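Local coordinates for protein transcriptional regulator, PadR family (PDB 3HHH) that probably binds DNA as a dimer through a winged helix-turn-helix domain and represses or otherwise regulates transcription in Enterococcus faecalis, at residues N59-A64 / T81-A86; G16-I21 / K34-Q39. All blocks are in the same frame, centred on the assembly; numbering follows the deposited sequence.

Interaction 1: N59-A64 / T81-A86; sequences NQWVIA and TSSGEA
Thr-81 lays its side chain over the link from Gln-60 into the strand that starts at Val-62. Its methyl CG2 packs on Ile-63 CG1 at 3.5 Å, the two branched side chains crossing at a slant, while OG1 sits 2.8 Å from both Gln-60 O and Trp-61 O. The backbone joins in: Thr-81 N donates to Trp-61 O over 2.9 Å in a nearly straight bond (170° at the hydrogen), reaching the oxygen from above the carbonyl plane. Thr-81 is also the N-cap of helix 82-106. With OG1 held between its own backbone N and carbonyl carbon (chi1 58°), the hydroxyl accepts from Gly-84 N at 2.9 Å and from Ser-83 OG. Threonine suits the place because one branch caps the helix while the other offers a methyl to Ile-63. Glycine suits position 84 for another reason: having no side chain, it lets Trp-61 O approach its CA to 3.3 Å in a CA-H...O contact. The indole of Trp-61 turns an edge to the helix start, CD1 lying 3.6 Å from Ser-83 OG, and carries Asn-59 CB on one face; Arg-55 and Leu-56 of helix 46-58 also touch this side chain. The chain leaves helix 46-58 through a Schellman motif, with Gln-60 at positive phi; Val-62 then opens strand 62-69, and Ile-63 is backbone-bonded to Arg-79 of strand 74-80. The contact thus joins the entrance of the wing to its exit, and its chemistry implies that Trp-61 O, meeting both Thr-81 N and Gly-84 CA, links the start of the hairpin to the start of the helix that the threonine hydroxyl caps.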
ATOM      1  N   ASN B  59     -12.952  12.972  -9.421  1.00 30.33           N
ATOM      2  CA  ASN B  59     -13.893  12.662  -8.341  1.00 30.49           C
ATOM      3  C   ASN B  59     -14.223  13.866  -7.445  1.00 30.60           C
ATOM      4  O   ASN B  59     -14.949  13.730  -6.456  1.00 30.41           O
ATOM      5  CB  ASN B  59     -13.346  11.511  -7.495  1.00 30.56           C
ATOM      6  CG  ASN B  59     -13.191  10.225  -8.287  1.00 30.64           C
ATOM      7  OD1 ASN B  59     -14.052   9.343  -8.235  1.00 30.62           O
ATOM      8  ND2 ASN B  59     -12.096  10.113  -9.033  1.00 30.54           N
ATOM      9  N   GLN B  60     -13.678  15.032  -7.795  1.00 30.84           N
ATOM     10  CA  GLN B  60     -13.965  16.306  -7.119  1.00 31.02           C
ATOM     11  C   GLN B  60     -13.530  16.351  -5.648  1.00 31.15           C
ATOM     12  O   GLN B  60     -14.113  17.074  -4.837  1.00 30.97           O
ATOM     13  CB  GLN B  60     -15.447  16.684  -7.287  1.00 31.05           C
ATOM     14  CG  GLN B  60     -15.824  16.994  -8.737  1.00 31.12           C
ATOM     15  CD  GLN B  60     -17.318  16.926  -8.997  1.00 31.09           C
ATOM     16  OE1 GLN B  60     -17.979  15.940  -8.665  1.00 31.02           O
ATOM     17  NE2 GLN B  60     -17.855  17.970  -9.612  1.00 31.00           N
ATOM     18  N   TRP B  61     -12.492  15.585  -5.316  1.00 31.42           N
ATOM     19  CA  TRP B  61     -11.876  15.650  -3.991  1.00 31.64           C
ATOM     20  C   TRP B  61     -10.899  16.827  -3.923  1.00 31.69           C
ATOM     21  O   TRP B  61     -10.642  17.365  -2.848  1.00 31.68           O
ATOM     22  CB  TRP B  61     -11.172  14.334  -3.655  1.00 31.75           C
ATOM     23  CG  TRP B  61     -12.123  13.183  -3.541  1.00 32.17           C
ATOM     24  CD1 TRP B  61     -13.285  13.153  -2.827  1.00 32.51           C
ATOM     25  CD2 TRP B  61     -11.995  11.895  -4.156  1.00 32.61           C
ATOM     26  NE1 TRP B  61     -13.891  11.927  -2.960  1.00 32.62           N
ATOM     27  CE2 TRP B  61     -13.120  11.135  -3.770  1.00 32.70           C
ATOM     28  CE3 TRP B  61     -11.040  11.308  -4.994  1.00 32.92           C
ATOM     29  CZ2 TRP B  61     -13.319   9.817  -4.196  1.00 32.83           C
ATOM     30  CZ3 TRP B  61     -11.239   9.997  -5.419  1.00 32.87           C
ATOM     31  CH2 TRP B  61     -12.371   9.269  -5.019  1.00 32.88           C
ATOM     32  N   VAL B  62     -10.363  17.217  -5.080  1.00 31.78           N
ATOM     33  CA  VAL B  62      -9.574  18.440  -5.205  1.00 31.83           C
ATOM     34  C   VAL B  62     -10.163  19.335  -6.298  1.00 31.89           C
ATOM     35  O   VAL B  62     -10.750  18.839  -7.259  1.00 32.05           O
ATOM     36  CB  VAL B  62      -8.094  18.135  -5.547  1.00 31.89           C
ATOM     37  CG1 VAL B  62      -7.457  17.275  -4.455  1.00 31.99           C
ATOM     38  CG2 VAL B  62      -7.973  17.456  -6.913  1.00 31.75           C
ATOM     39  N   ILE B  63     -10.028  20.649  -6.128  1.00 31.87           N
ATOM     40  CA  ILE B  63     -10.315  21.608  -7.191  1.00 31.83           C
ATOM     41  C   ILE B  63      -8.990  22.034  -7.810  1.00 31.80           C
ATOM     42  O   ILE B  63      -7.998  22.196  -7.101  1.00 31.81           O
ATOM     43  CB  ILE B  63     -11.028  22.876  -6.673  1.00 31.90           C
ATOM     44  CG1 ILE B  63     -12.320  22.514  -5.938  1.00 31.92           C
ATOM     45  CG2 ILE B  63     -11.336  23.825  -7.834  1.00 31.72           C
ATOM     46  CD1 ILE B  63     -13.051  23.711  -5.354  1.00 31.49           C
ATOM     47  N   ALA B  64      -8.987  22.216  -9.130  1.00 31.77           N
ATOM     48  CA  ALA B  64      -7.802  22.651  -9.867  1.00 31.70           C
ATOM     49  C   ALA B  64      -8.056  24.002 -10.531  1.00 31.68           C
ATOM     50  O   ALA B  64      -9.152  24.268 -11.031  1.00 31.73           O
ATOM     51  CB  ALA B  64      -7.428  21.617 -10.914  1.00 31.71           C
ATOM     52  N   THR B  81     -11.265  19.891  -1.533  1.00 28.62           N
ATOM     53  CA  THR B  81     -12.673  20.186  -1.316  1.00 28.48           C
ATOM     54  C   THR B  81     -13.041  19.690   0.081  1.00 28.38           C
ATOM     55  O   THR B  81     -12.209  19.108   0.777  1.00 28.42           O
ATOM     56  CB  THR B  81     -13.554  19.476  -2.359  1.00 28.52           C
ATOM     57  OG1 THR B  81     -13.331  18.059  -2.290  1.00 28.76           O
ATOM     58  CG2 THR B  81     -13.223  19.962  -3.757  1.00 27.96           C
ATOM     59  N   SER B  82     -14.283  19.916   0.492  1.00 28.22           N
ATOM     60  CA  SER B  82     -14.772  19.377   1.759  1.00 28.07           C
ATOM     61  C   SER B  82     -14.821  17.848   1.713  1.00 28.06           C
ATOM     62  O   SER B  82     -14.481  17.179   2.692  1.00 28.03           O
ATOM     63  CB  SER B  82     -16.153  19.944   2.090  1.00 27.94           C
ATOM     64  OG  SER B  82     -16.069  21.331   2.364  1.00 28.03           O
ATOM     65  N   SER B  83     -15.249  17.308   0.573  1.00 28.00           N
ATOM     66  CA  SER B  83     -15.288  15.866   0.360  1.00 27.95           C
ATOM     67  C   SER B  83     -13.875  15.290   0.361  1.00 28.10           C
ATOM     68  O   SER B  83     -13.649  14.192   0.865  1.00 28.25           O
ATOM     69  CB  SER B  83     -15.984  15.535  -0.963  1.00 27.92           C
ATOM     70  OG  SER B  83     -15.243  16.022  -2.070  1.00 27.81           O
ATOM     71  N   GLY B  84     -12.931  16.036  -0.209  1.00 28.15           N
ATOM     72  CA  GLY B  84     -11.531  15.639  -0.205  1.00 28.16           C
ATOM     73  C   GLY B  84     -10.984  15.533   1.201  1.00 28.29           C
ATOM     74  O   GLY B  84     -10.426  14.504   1.575  1.00 28.53           O
ATOM     75  N   GLU B  85     -11.151  16.600   1.982  1.00 28.33           N
ATOM     76  CA  GLU B  85     -10.746  16.610   3.389  1.00 28.30           C
ATOM     77  C   GLU B  85     -11.303  15.362   4.086  1.00 28.06           C
ATOM     78  O   GLU B  85     -10.583  14.669   4.809  1.00 28.13           O
ATOM     79  CB  GLU B  85     -11.237  17.886   4.089  1.00 28.43           C
ATOM     80  CG  GLU B  85     -10.630  19.211   3.558  1.00 29.41           C
ATOM     81  CD  GLU B  85      -9.293  19.613   4.209  1.00 30.95           C
ATOM     82  OE1 GLU B  85      -8.833  18.936   5.158  1.00 31.83           O
ATOM     83  OE2 GLU B  85      -8.699  20.626   3.766  1.00 31.47           O
ATOM     84  N   ALA B  86     -12.580  15.069   3.833  1.00 27.77           N
ATOM     85  CA  ALA B  86     -13.241  13.872   4.357  1.00 27.61           C
ATOM     86  C   ALA B  86     -12.525  12.581   3.943  1.00 27.57           C
ATOM     87  O   ALA B  86     -12.327  11.686   4.771  1.00 27.68           O
ATOM     88  CB  ALA B  86     -14.698  13.832   3.900  1.00 27.35           C
TER

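Interaction 2: G16-I21 / K34-Q39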
ATOM      1  N   GLY B  16      -3.353   8.947  -0.830  1.00 16.18           N
ATOM      2  CA  GLY B  16      -3.522   9.510   0.503  1.00 15.97           C
ATOM      3  C   GLY B  16      -2.494  10.571   0.832  1.00 15.78           C
ATOM      4  O   GLY B  16      -2.829  11.610   1.391  1.00 15.85           O
ATOM      5  N   LEU B  17      -1.239  10.304   0.487  1.00 15.64           N
ATOM      6  CA  LEU B  17      -0.156  11.254   0.725  1.00 15.65           C
ATOM      7  C   LEU B  17      -0.298  12.502  -0.141  1.00 15.70           C
ATOM      8  O   LEU B  17       0.034  13.603   0.289  1.00 15.79           O
ATOM      9  CB  LEU B  17       1.201  10.599   0.451  1.00 15.67           C
ATOM     10  CG  LEU B  17       1.605   9.427   1.345  1.00 15.45           C
ATOM     11  CD1 LEU B  17       2.990   8.940   0.946  1.00 14.88           C
ATOM     12  CD2 LEU B  17       1.566   9.820   2.826  1.00 15.16           C
ATOM     13  N   VAL B  18      -0.780  12.324  -1.368  1.00 15.84           N
ATOM     14  CA  VAL B  18      -1.021  13.451  -2.264  1.00 15.79           C
ATOM     15  C   VAL B  18      -2.097  14.354  -1.670  1.00 15.95           C
ATOM     16  O   VAL B  18      -1.912  15.565  -1.586  1.00 16.08           O
ATOM     17  CB  VAL B  18      -1.409  12.980  -3.690  1.00 15.73           C
ATOM     18  CG1 VAL B  18      -2.028  14.114  -4.492  1.00 15.31           C
ATOM     19  CG2 VAL B  18      -0.185  12.422  -4.407  1.00 15.26           C
ATOM     20  N   LEU B  19      -3.210  13.768  -1.241  1.00 16.12           N
ATOM     21  CA  LEU B  19      -4.250  14.545  -0.573  1.00 16.38           C
ATOM     22  C   LEU B  19      -3.648  15.306   0.610  1.00 16.83           C
ATOM     23  O   LEU B  19      -3.888  16.507   0.771  1.00 16.97           O
ATOM     24  CB  LEU B  19      -5.399  13.647  -0.097  1.00 16.21           C
ATOM     25  CG  LEU B  19      -6.310  13.022  -1.161  1.00 15.79           C
ATOM     26  CD1 LEU B  19      -7.448  12.261  -0.486  1.00 15.45           C
ATOM     27  CD2 LEU B  19      -6.865  14.066  -2.112  1.00 14.80           C
ATOM     28  N   ALA B  20      -2.844  14.601   1.408  1.00 17.13           N
ATOM     29  CA  ALA B  20      -2.171  15.177   2.573  1.00 17.32           C
ATOM     30  C   ALA B  20      -1.369  16.422   2.219  1.00 17.68           C
ATOM     31  O   ALA B  20      -1.508  17.460   2.874  1.00 17.70           O
ATOM     32  CB  ALA B  20      -1.262  14.141   3.218  1.00 17.22           C
ATOM     33  N   ILE B  21      -0.536  16.314   1.184  1.00 18.04           N
ATOM     34  CA  ILE B  21       0.305  17.432   0.747  1.00 18.42           C
ATOM     35  C   ILE B  21      -0.535  18.638   0.312  1.00 18.93           C
ATOM     36  O   ILE B  21      -0.239  19.771   0.691  1.00 18.93           O
ATOM     37  CB  ILE B  21       1.250  17.021  -0.399  1.00 18.36           C
ATOM     38  CG1 ILE B  21       2.311  16.045   0.111  1.00 18.24           C
ATOM     39  CG2 ILE B  21       1.936  18.240  -0.997  1.00 18.21           C
ATOM     40  CD1 ILE B  21       3.022  15.287  -0.995  1.00 17.51           C
ATOM     41  N   LYS B  34       8.175  16.962  -5.625  1.00 24.69           N
ATOM     42  CA  LYS B  34       9.431  17.345  -4.975  1.00 24.65           C
ATOM     43  C   LYS B  34       9.384  17.111  -3.460  1.00 24.61           C
ATOM     44  O   LYS B  34      10.374  16.676  -2.863  1.00 24.38           O
ATOM     45  CB  LYS B  34       9.760  18.815  -5.269  1.00 24.67           C
ATOM     46  CG  LYS B  34      11.233  19.166  -5.089  1.00 24.87           C
ATOM     47  CD  LYS B  34      11.426  20.588  -4.584  1.00 24.79           C
ATOM     48  CE  LYS B  34      12.900  20.916  -4.406  1.00 24.95           C
ATOM     49  NZ  LYS B  34      13.580  19.997  -3.446  1.00 25.23           N
ATOM     50  N   ILE B  35       8.238  17.409  -2.848  1.00 24.63           N
ATOM     51  CA  ILE B  35       8.009  17.139  -1.426  1.00 24.61           C
ATOM     52  C   ILE B  35       8.050  15.639  -1.140  1.00 24.82           C
ATOM     53  O   ILE B  35       8.725  15.204  -0.208  1.00 24.83           O
ATOM     54  CB  ILE B  35       6.654  17.701  -0.948  1.00 24.55           C
ATOM     55  CG1 ILE B  35       6.706  19.228  -0.886  1.00 24.26           C
ATOM     56  CG2 ILE B  35       6.289  17.138   0.422  1.00 24.54           C
ATOM     57  CD1 ILE B  35       5.366  19.875  -0.619  1.00 23.71           C
ATOM     58  N   LEU B  36       7.323  14.858  -1.939  1.00 24.99           N
ATOM     59  CA  LEU B  36       7.353  13.395  -1.824  1.00 25.17           C
ATOM     60  C   LEU B  36       8.780  12.861  -1.953  1.00 25.54           C
ATOM     61  O   LEU B  36       9.209  12.022  -1.156  1.00 25.55           O
ATOM     62  CB  LEU B  36       6.456  12.745  -2.882  1.00 25.06           C
ATOM     63  CG  LEU B  36       4.953  12.795  -2.597  1.00 24.86           C
ATOM     64  CD1 LEU B  36       4.136  12.645  -3.873  1.00 23.95           C
ATOM     65  CD2 LEU B  36       4.565  11.727  -1.578  1.00 24.46           C
ATOM     66  N   ASN B  37       9.508  13.359  -2.950  1.00 25.88           N
ATOM     67  CA  ASN B  37      10.899  12.955  -3.174  1.00 26.22           C
ATOM     68  C   ASN B  37      11.787  13.213  -1.959  1.00 26.54           C
ATOM     69  O   ASN B  37      12.638  12.387  -1.631  1.00 26.62           O
ATOM     70  CB  ASN B  37      11.492  13.673  -4.398  1.00 26.19           C
ATOM     71  CG  ASN B  37      10.857  13.234  -5.706  1.00 26.16           C
ATOM     72  OD1 ASN B  37      10.074  12.285  -5.747  1.00 26.55           O
ATOM     73  ND2 ASN B  37      11.187  13.934  -6.783  1.00 26.02           N
ATOM     74  N   ASP B  38      11.572  14.348  -1.290  1.00 26.84           N
ATOM     75  CA  ASP B  38      12.398  14.748  -0.143  1.00 27.11           C
ATOM     76  C   ASP B  38      12.031  14.052   1.172  1.00 27.29           C
ATOM     77  O   ASP B  38      12.683  14.294   2.186  1.00 27.48           O
ATOM     78  CB  ASP B  38      12.313  16.271   0.078  1.00 27.17           C
ATOM     79  CG  ASP B  38      12.877  17.080  -1.088  1.00 27.52           C
ATOM     80  OD1 ASP B  38      13.714  16.555  -1.854  1.00 28.00           O
ATOM     81  OD2 ASP B  38      12.478  18.257  -1.233  1.00 27.76           O
ATOM     82  N   GLN B  39      11.002  13.202   1.166  1.00 27.50           N
ATOM     83  CA  GLN B  39      10.445  12.645   2.414  1.00 27.63           C
ATOM     84  C   GLN B  39      10.727  11.187   2.873  1.00 27.64           C
ATOM     85  O   GLN B  39      10.328  10.852   3.985  1.00 27.63           O
ATOM     86  CB  GLN B  39       8.925  12.880   2.427  1.00 27.76           C
ATOM     87  CG  GLN B  39       8.538  14.316   2.722  1.00 28.02           C
ATOM     88  CD  GLN B  39       8.964  14.758   4.100  1.00 28.30           C
ATOM     89  OE1 GLN B  39       8.656  14.105   5.097  1.00 28.70           O
ATOM     90  NE2 GLN B  39       9.686  15.873   4.167  1.00 28.60           N
TER
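Ile-21 pushes its terminal methyl against the branch point of Leu-36, with CD1 3.5 Å from CG, and this is the tightly packed part of the contact between helices 13-24 and 29-37. The same Ile-21 CD1 lies 3.9 Å from Leu-36 CD2 and 4.1 Å from Leu-36 CD1, so it rests against the fork of the leucine. The CB of Leu-36 does not point straight at the other helix; the length of the chain beyond it brings the methyls nearer. A leucine fits such a place, since its branching comes one carbon further out. Ile-21 also slides past Ile-35 in the opposite direction, its CG2 meeting CD1 of that residue at 3.8 Å. Beta branching gives Ile-21 two arms: chi1 of -69° sets CG1 beside the backbone N, which leaves CG2 anti to it, facing Ile-35. CD1 mainly meets Leu-36, though CG1 and CD1 also come near Ile-35 CG2.

Around this centre the fit is looser. Leu-17 CD1 is 4.1 Å from Leu-36 CD2, and Val-18 CG2 reaches only to 4.4 Å from Leu-36 CD1. Toward solvent, Ile-35 is partly exposed; Lys-34 and Asp-38, both exposed, pair remote from the contact in a 3.0 Å salt bridge between Lys-34 NZ and Asp-38 OD2, whose hydrogen bond uses the syn lone pair of the oxygen.

Helix 46-58 covers Val-18 with Ile-52, Leu-53 and Leu-56, completing a three-helix core of the winged helix type. Leu-17 meets Trp-92 of helix 82-106, and Phe-41 packs on both Leu-17 and Leu-36. Helix 82-106 of the second subunit, through its Val-102 and Met-105, adds to the cover on Leu-17 and Ile-21 respectively.

Interaction 1 and interaction 2 belong to one winged helix domain and follow each other along the chain, with interaction 2 closing before interaction 1 opens. Their centres are about 17 Å apart, yet they touch through Leu-19 of helix 13-24, which faces away from helix 29-37: its CD2 lies 4.0 Å from Val-62 CG1, and its CD1 4.3 Å from Gly-84 O. Interaction 2 packs helix 13-24 against helix 29-37, whereas 59-64/81-86 joins the base of the wing to the long helix 82-106. Helix 46-58, probably the DNA-recognition helix as in relatives, is touched from both, by Val-18 and by Trp-61.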